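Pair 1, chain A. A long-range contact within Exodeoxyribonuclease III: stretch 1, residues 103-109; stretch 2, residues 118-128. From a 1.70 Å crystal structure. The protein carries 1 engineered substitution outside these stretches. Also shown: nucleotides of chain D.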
# COMPACT_ATOMS: atom_id res chain seq x y z
N ASN A 103 -25.29 6.81 13.76
CA ASN A 103 -24.18 5.94 13.37
C ASN A 103 -23.14 5.91 14.48
O ASN A 103 -22.55 6.93 14.80
CB ASN A 103 -23.55 6.47 12.08
CG ASN A 103 -22.29 5.70 11.67
OD1 ASN A 103 -22.04 4.57 12.11
ND2 ASN A 103 -21.52 6.32 10.73
N THR A 104 -22.96 4.75 15.10
CA THR A 104 -22.05 4.61 16.24
C THR A 104 -20.89 3.65 15.96
O THR A 104 -21.07 2.58 15.31
CB THR A 104 -22.77 4.07 17.53
OG1 THR A 104 -23.35 2.80 17.23
CG2 THR A 104 -23.87 5.00 18.00
N TYR A 105 -19.72 4.00 16.50
CA TYR A 105 -18.60 3.11 16.56
C TYR A 105 -18.31 2.91 18.05
O TYR A 105 -17.66 3.75 18.70
CB TYR A 105 -17.37 3.67 15.80
CG TYR A 105 -16.15 2.83 15.98
CD1 TYR A 105 -16.20 1.44 15.77
CD2 TYR A 105 -14.93 3.40 16.40
CE1 TYR A 105 -15.09 0.64 15.97
CE2 TYR A 105 -13.80 2.62 16.60
CZ TYR A 105 -13.89 1.24 16.40
OH TYR A 105 -12.78 0.45 16.60
N VAL A 106 -18.89 1.85 18.61
CA VAL A 106 -18.84 1.59 20.06
C VAL A 106 -17.42 1.22 20.48
O VAL A 106 -16.75 0.49 19.77
CB VAL A 106 -19.86 0.49 20.39
CG1 VAL A 106 -19.73 0.03 21.85
CG2 VAL A 106 -21.30 0.98 20.06
N PRO A 107 -16.94 1.71 21.66
CA PRO A 107 -15.60 1.24 22.10
C PRO A 107 -15.46 -0.29 22.11
O PRO A 107 -16.33 -1.01 22.62
CB PRO A 107 -15.46 1.82 23.52
CG PRO A 107 -16.32 3.10 23.45
CD PRO A 107 -17.54 2.66 22.61
N GLN A 108 -14.38 -0.78 21.53
CA GLN A 108 -14.18 -2.23 21.44
C GLN A 108 -13.94 -2.89 22.82
O GLN A 108 -14.49 -3.95 23.09
CB GLN A 108 -13.05 -2.56 20.47
CG GLN A 108 -12.95 -4.04 20.14
CD GLN A 108 -11.87 -4.78 20.93
OE1 GLN A 108 -11.04 -4.18 21.63
NE2 GLN A 108 -11.86 -6.09 20.79
N GLY A 109 -13.16 -2.24 23.69
CA GLY A 109 -13.01 -2.70 25.08
C GLY A 109 -11.68 -3.35 25.45
O GLY A 109 -11.36 -3.44 26.64
N GLN A 118 -14.42 -1.17 31.05
CA GLN A 118 -15.37 -0.42 31.89
C GLN A 118 -15.87 0.80 31.11
O GLN A 118 -17.06 1.16 31.18
CB GLN A 118 -14.71 0.01 33.20
CG GLN A 118 -14.39 -1.20 34.13
CD GLN A 118 -15.61 -2.10 34.33
OE1 GLN A 118 -16.67 -1.63 34.75
NE2 GLN A 118 -15.46 -3.38 34.02
N TYR A 119 -14.98 1.42 30.35
CA TYR A 119 -15.39 2.56 29.51
C TYR A 119 -16.42 2.15 28.44
O TYR A 119 -17.42 2.86 28.23
CB TYR A 119 -14.17 3.26 28.87
CG TYR A 119 -14.59 4.54 28.19
CD1 TYR A 119 -14.94 5.67 28.96
CD2 TYR A 119 -14.73 4.61 26.82
CE1 TYR A 119 -15.36 6.84 28.36
CE2 TYR A 119 -15.15 5.79 26.19
CZ TYR A 119 -15.48 6.88 26.97
OH TYR A 119 -15.90 8.03 26.37
N LYS A 120 -16.23 0.97 27.84
CA LYS A 120 -17.21 0.41 26.88
C LYS A 120 -18.58 0.23 27.55
O LYS A 120 -19.63 0.61 26.99
CB LYS A 120 -16.70 -0.93 26.35
CG LYS A 120 -17.69 -1.64 25.38
CD LYS A 120 -17.08 -2.96 24.95
CE LYS A 120 -17.87 -3.57 23.82
NZ LYS A 120 -17.13 -4.71 23.19
N LEU A 121 -18.59 -0.35 28.74
CA LEU A 121 -19.87 -0.58 29.46
C LEU A 121 -20.53 0.75 29.77
O LEU A 121 -21.73 0.91 29.55
CB LEU A 121 -19.67 -1.43 30.72
CG LEU A 121 -19.09 -2.85 30.50
CD1 LEU A 121 -18.87 -3.58 31.87
CD2 LEU A 121 -20.00 -3.66 29.55
N GLN A 122 -19.75 1.69 30.26
CA GLN A 122 -20.28 3.02 30.54
C GLN A 122 -20.84 3.69 29.27
O GLN A 122 -21.85 4.39 29.34
CB GLN A 122 -19.19 3.87 31.21
CG GLN A 122 -18.87 3.37 32.62
CD GLN A 122 -17.54 3.88 33.15
OE1 GLN A 122 -17.00 3.33 34.11
NE2 GLN A 122 -17.00 4.92 32.53
N TRP A 123 -20.18 3.47 28.12
CA TRP A 123 -20.59 4.07 26.83
C TRP A 123 -21.94 3.51 26.41
O TRP A 123 -22.84 4.26 26.02
CB TRP A 123 -19.56 3.74 25.75
CG TRP A 123 -19.40 4.81 24.68
CD1 TRP A 123 -18.57 5.89 24.74
CD2 TRP A 123 -20.10 4.91 23.42
NE1 TRP A 123 -18.68 6.65 23.60
CE2 TRP A 123 -19.60 6.07 22.77
CE3 TRP A 123 -21.07 4.12 22.78
CZ2 TRP A 123 -20.06 6.48 21.49
CZ3 TRP A 123 -21.52 4.52 21.50
CH2 TRP A 123 -21.01 5.69 20.87
N LEU A 124 -22.10 2.19 26.55
CA LEU A 124 -23.38 1.55 26.25
C LEU A 124 -24.50 2.02 27.19
O LEU A 124 -25.64 2.20 26.74
CB LEU A 124 -23.26 0.02 26.26
CG LEU A 124 -22.48 -0.57 25.07
CD1 LEU A 124 -22.20 -2.04 25.38
CD2 LEU A 124 -23.24 -0.39 23.72
N GLU A 125 -24.18 2.30 28.45
CA GLU A 125 -25.18 2.84 29.37
C GLU A 125 -25.55 4.29 28.96
O GLU A 125 -26.72 4.68 28.95
CB GLU A 125 -24.66 2.80 30.81
CG GLU A 125 -25.54 3.53 31.84
CD GLU A 125 -26.86 2.82 32.15
OE1 GLU A 125 -27.63 3.36 33.00
OE2 GLU A 125 -27.12 1.72 31.60
N ARG A 126 -24.54 5.08 28.63
CA ARG A 126 -24.78 6.45 28.17
C ARG A 126 -25.61 6.44 26.89
O ARG A 126 -26.55 7.23 26.75
CB ARG A 126 -23.47 7.20 27.98
CG ARG A 126 -22.75 7.50 29.30
CD ARG A 126 -21.77 8.64 29.10
NE ARG A 126 -20.60 8.27 28.30
CZ ARG A 126 -19.93 9.12 27.52
NH1 ARG A 126 -20.34 10.38 27.42
NH2 ARG A 126 -18.87 8.72 26.85
N LEU A 127 -25.30 5.50 25.99
CA LEU A 127 -26.00 5.41 24.70
C LEU A 127 -27.46 5.06 24.94
O LEU A 127 -28.35 5.59 24.27
CB LEU A 127 -25.33 4.37 23.80
CG LEU A 127 -25.95 4.25 22.41
CD1 LEU A 127 -25.91 5.60 21.70
CD2 LEU A 127 -25.19 3.22 21.59
N TYR A 128 -27.71 4.16 25.89
CA TYR A 128 -29.09 3.86 26.30
C TYR A 128 -29.89 5.12 26.65
O TYR A 128 -30.96 5.37 26.09
CB TYR A 128 -29.09 2.88 27.50
CG TYR A 128 -30.48 2.64 28.07
CD1 TYR A 128 -30.94 3.37 29.17
CD2 TYR A 128 -31.34 1.71 27.49
CE1 TYR A 128 -32.22 3.16 29.69
CE2 TYR A 128 -32.63 1.48 27.99
CZ TYR A 128 -33.05 2.22 29.09
OH TYR A 128 -34.31 2.03 29.62
P DC D 10 -8.59 0.26 20.16
OP1 DC D 10 -9.70 1.25 20.06
OP2 DC D 10 -8.24 -0.36 21.46
O5' DC D 10 -8.92 -0.90 19.14
C5' DC D 10 -9.37 -0.61 17.83
C4' DC D 10 -9.46 -1.92 17.10
O4' DC D 10 -8.13 -2.46 16.89
C3' DC D 10 -10.20 -3.01 17.85
O3' DC D 10 -11.23 -3.50 17.03
C2' DC D 10 -9.17 -4.11 18.15
C1' DC D 10 -8.19 -3.86 17.01
N1 DC D 10 -6.79 -4.36 17.19
C2 DC D 10 -6.17 -4.97 16.08
O2 DC D 10 -6.80 -5.10 15.01
N3 DC D 10 -4.90 -5.41 16.19
C4 DC D 10 -4.24 -5.27 17.34
N4 DC D 10 -2.99 -5.74 17.38
C5 DC D 10 -4.84 -4.65 18.49
C6 DC D 10 -6.11 -4.20 18.37

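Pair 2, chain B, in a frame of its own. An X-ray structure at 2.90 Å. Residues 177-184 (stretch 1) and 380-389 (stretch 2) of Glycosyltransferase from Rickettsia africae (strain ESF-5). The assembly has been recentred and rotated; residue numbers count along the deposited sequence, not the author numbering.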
# COMPACT_ATOMS: atom_id res chain seq x y z
N ILE B 177 6.98 -14.01 13.22
CA ILE B 177 6.74 -12.88 12.32
C ILE B 177 7.55 -13.06 11.05
O ILE B 177 8.78 -13.15 11.10
CB ILE B 177 7.08 -11.54 12.98
CG1 ILE B 177 6.38 -11.40 14.34
CG2 ILE B 177 6.70 -10.40 12.05
CD1 ILE B 177 6.82 -10.18 15.12
N VAL B 178 6.86 -13.07 9.92
CA VAL B 178 7.47 -13.13 8.60
C VAL B 178 7.15 -11.83 7.89
O VAL B 178 5.98 -11.42 7.82
CB VAL B 178 6.94 -14.34 7.81
CG1 VAL B 178 7.43 -14.31 6.38
CG2 VAL B 178 7.36 -15.63 8.49
N VAL B 179 8.17 -11.15 7.38
CA VAL B 179 7.97 -9.91 6.63
C VAL B 179 7.80 -10.25 5.16
O VAL B 179 8.61 -10.98 4.58
CB VAL B 179 9.15 -8.95 6.84
CG1 VAL B 179 8.84 -7.60 6.19
CG2 VAL B 179 9.43 -8.77 8.32
N ILE B 180 6.74 -9.71 4.56
CA ILE B 180 6.50 -9.82 3.12
C ILE B 180 6.25 -8.40 2.62
O ILE B 180 5.11 -7.92 2.62
CB ILE B 180 5.32 -10.74 2.78
CG1 ILE B 180 5.50 -12.10 3.43
CG2 ILE B 180 5.16 -10.87 1.27
CD1 ILE B 180 4.37 -13.06 3.13
N GLU B 181 7.31 -7.71 2.19
CA GLU B 181 7.18 -6.33 1.75
C GLU B 181 6.17 -6.21 0.61
O GLU B 181 5.90 -7.17 -0.12
CB GLU B 181 8.52 -5.76 1.30
CG GLU B 181 9.59 -5.65 2.36
CD GLU B 181 10.41 -6.92 2.49
OE1 GLU B 181 9.87 -8.02 2.21
OE2 GLU B 181 11.60 -6.82 2.87
N ARG B 182 5.63 -5.01 0.46
CA ARG B 182 4.66 -4.76 -0.59
C ARG B 182 5.35 -4.66 -1.94
O ARG B 182 6.46 -4.13 -2.05
CB ARG B 182 3.89 -3.48 -0.28
CG ARG B 182 3.10 -3.55 1.01
CD ARG B 182 2.08 -4.66 0.96
NE ARG B 182 2.57 -5.91 1.54
CZ ARG B 182 1.90 -7.05 1.53
NH1 ARG B 182 0.71 -7.15 0.95
NH2 ARG B 182 2.42 -8.12 2.13
N GLY B 183 4.69 -5.16 -2.97
CA GLY B 183 5.25 -5.20 -4.31
C GLY B 183 4.51 -4.28 -5.26
O GLY B 183 3.33 -4.00 -5.09
N VAL B 184 5.23 -3.82 -6.29
CA VAL B 184 4.66 -3.02 -7.36
C VAL B 184 4.72 -3.83 -8.65
O VAL B 184 5.73 -4.49 -8.93
CB VAL B 184 5.41 -1.68 -7.51
CG1 VAL B 184 5.16 -1.06 -8.87
CG2 VAL B 184 4.96 -0.73 -6.44
N LEU B 380 7.66 -10.90 -6.52
CA LEU B 380 8.30 -11.46 -5.33
C LEU B 380 7.35 -11.46 -4.14
O LEU B 380 7.40 -12.38 -3.30
CB LEU B 380 9.57 -10.67 -5.01
CG LEU B 380 10.41 -10.99 -3.77
CD1 LEU B 380 11.03 -12.37 -3.83
CD2 LEU B 380 11.49 -9.93 -3.60
N MET B 381 6.47 -10.46 -4.04
CA MET B 381 5.46 -10.47 -2.99
C MET B 381 4.58 -11.70 -3.10
O MET B 381 4.34 -12.41 -2.12
CB MET B 381 4.61 -9.19 -3.07
CG MET B 381 3.83 -8.87 -1.80
SD MET B 381 2.46 -7.72 -2.08
CE MET B 381 1.32 -8.82 -2.92
N LEU B 382 4.09 -11.98 -4.31
CA LEU B 382 3.21 -13.13 -4.51
C LEU B 382 3.91 -14.43 -4.16
O LEU B 382 3.31 -15.32 -3.53
CB LEU B 382 2.70 -13.15 -5.96
CG LEU B 382 1.86 -11.96 -6.41
CD1 LEU B 382 1.33 -12.18 -7.81
CD2 LEU B 382 0.72 -11.71 -5.43
N ARG B 383 5.19 -14.56 -4.54
CA ARG B 383 5.92 -15.79 -4.27
C ARG B 383 6.22 -15.96 -2.79
O ARG B 383 6.18 -17.08 -2.26
CB ARG B 383 7.21 -15.82 -5.10
CG ARG B 383 6.94 -15.92 -6.61
CD ARG B 383 8.17 -15.60 -7.45
NE ARG B 383 8.54 -16.73 -8.31
CZ ARG B 383 9.58 -17.52 -8.10
NH1 ARG B 383 10.41 -17.33 -7.08
NH2 ARG B 383 9.80 -18.54 -8.93
N LYS B 384 6.52 -14.86 -2.08
CA LYS B 384 6.70 -14.96 -0.64
C LYS B 384 5.41 -15.41 0.05
O LYS B 384 5.47 -16.10 1.07
CB LYS B 384 7.18 -13.64 -0.07
CG LYS B 384 8.59 -13.27 -0.46
CD LYS B 384 9.02 -12.00 0.25
CE LYS B 384 10.39 -11.54 -0.16
NZ LYS B 384 10.66 -10.18 0.35
N ASN B 385 4.25 -15.04 -0.50
CA ASN B 385 2.99 -15.51 0.06
C ASN B 385 2.84 -17.01 -0.11
O ASN B 385 2.40 -17.71 0.82
CB ASN B 385 1.81 -14.79 -0.59
CG ASN B 385 1.33 -13.62 0.23
OD1 ASN B 385 0.67 -13.79 1.25
ND2 ASN B 385 1.67 -12.41 -0.21
N LEU B 386 3.16 -17.53 -1.29
CA LEU B 386 3.03 -18.96 -1.52
C LEU B 386 4.00 -19.75 -0.66
O LEU B 386 3.67 -20.86 -0.21
CB LEU B 386 3.25 -19.27 -3.00
CG LEU B 386 2.61 -20.55 -3.53
CD1 LEU B 386 1.14 -20.32 -3.79
CD2 LEU B 386 3.31 -21.01 -4.80
N GLU B 387 5.19 -19.20 -0.40
CA GLU B 387 6.16 -19.89 0.45
C GLU B 387 5.64 -20.06 1.87
O GLU B 387 5.71 -21.15 2.44
CB GLU B 387 7.48 -19.12 0.44
CG GLU B 387 8.17 -19.10 -0.90
CD GLU B 387 8.65 -20.47 -1.34
OE1 GLU B 387 9.52 -21.04 -0.64
OE2 GLU B 387 8.18 -20.98 -2.39
N ILE B 388 5.09 -18.99 2.45
CA ILE B 388 4.57 -19.08 3.81
C ILE B 388 3.37 -20.02 3.87
O ILE B 388 3.15 -20.69 4.89
CB ILE B 388 4.25 -17.68 4.37
CG1 ILE B 388 4.08 -17.73 5.88
CG2 ILE B 388 2.99 -17.10 3.75
CD1 ILE B 388 5.34 -18.14 6.60
N TYR B 389 2.60 -20.12 2.78
CA TYR B 389 1.55 -21.13 2.71
C TYR B 389 2.15 -22.53 2.83
O TYR B 389 1.65 -23.37 3.58
CB TYR B 389 0.76 -21.01 1.41
CG TYR B 389 -0.14 -19.79 1.33
CD1 TYR B 389 -0.58 -19.15 2.48
CD2 TYR B 389 -0.54 -19.28 0.09
CE1 TYR B 389 -1.39 -18.04 2.41
CE2 TYR B 389 -1.35 -18.16 0.01
CZ TYR B 389 -1.78 -17.55 1.18
OH TYR B 389 -2.59 -16.44 1.13
O HOH W 1 8.17 -8.73 -1.22

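In both pairs a short strand runs into a loop that passes over one helix. The N, CA and C atoms of 14 central residues superpose with an RMSD of 0.8 Å. In pair 1 the strand and helix run nearly antiparallel, at 165°. The buried areas are also close, 439 Å² in pair 1 and 431 Å² in pair 2.

The strand positions T104(A) and V178(B) match, and both point toward the helix. T104(A) meets L127(A), and V178(B) meets I388(B); these two partners also match. T104(A) CG2 lies 4.2 Å from L127(A) CD2. V178(B) CG2 lies 3.7 Å from I388(B) CD1.

Next come V106(A) and I180(B). V106(A) points sideways. Its CG2 is 3.8 Å from W123(A) CZ3, and its CG1 is 4.0 Å from L124(A) CD2. I180(B) points toward the helix and is the most covered residue of pair 2. Its CG2 sits 3.7 Å from K384(B) CB and 3.9 Å from M381(B) CG, and its CD1 is 4.3 Å from I388(B) CG2.

The pairs differ in chemistry where P107(A) matches E181(B) and W123(A) matches K384(B). In pair 1 the contact is apolar. P107(A) CD lies over one face of the indole, 3.7 Å from the centroid of the five-membered ring of W123(A), in a CH-pi contact. In pair 2 the same two positions carry opposite charges. K384(B) NZ and E181(B) OE1 form a salt bridge at 3.0 Å, although the hydrogen bond within it is weak. A water bridges the two residues: its O donates a hydrogen bond to E181(B) O at 3.0 Å and accepts a weak one from K384(B) NZ at 3.3 Å.

K120(A) and M381(B) match within 0.3 Å at CA. Both side chains contact the loop, but they end differently. K120(A) is fully extended, and its NZ donates a hydrogen bond to Q108(A) O at 2.7 Å. This ties the helix to the loop backbone. M381(B) has no charge to offer. Its SD accepts a weak hydrogen bond from G183(B) N at 3.5 Å and lies over one face of the R182(B) guanidinium, 3.5 Å from R182(B) NH1. That arginine folds back, and its NH2 donates to I180(B) O at 2.7 Å.

Both loops have glycine at the next matched position, G109(A) and G183(B). An ideal CB would be tight in each, 3.1 Å from K120(A) CD and 3.2 Å from M381(B) CB. The backbone angles of G109(A) by themselves also call for glycine.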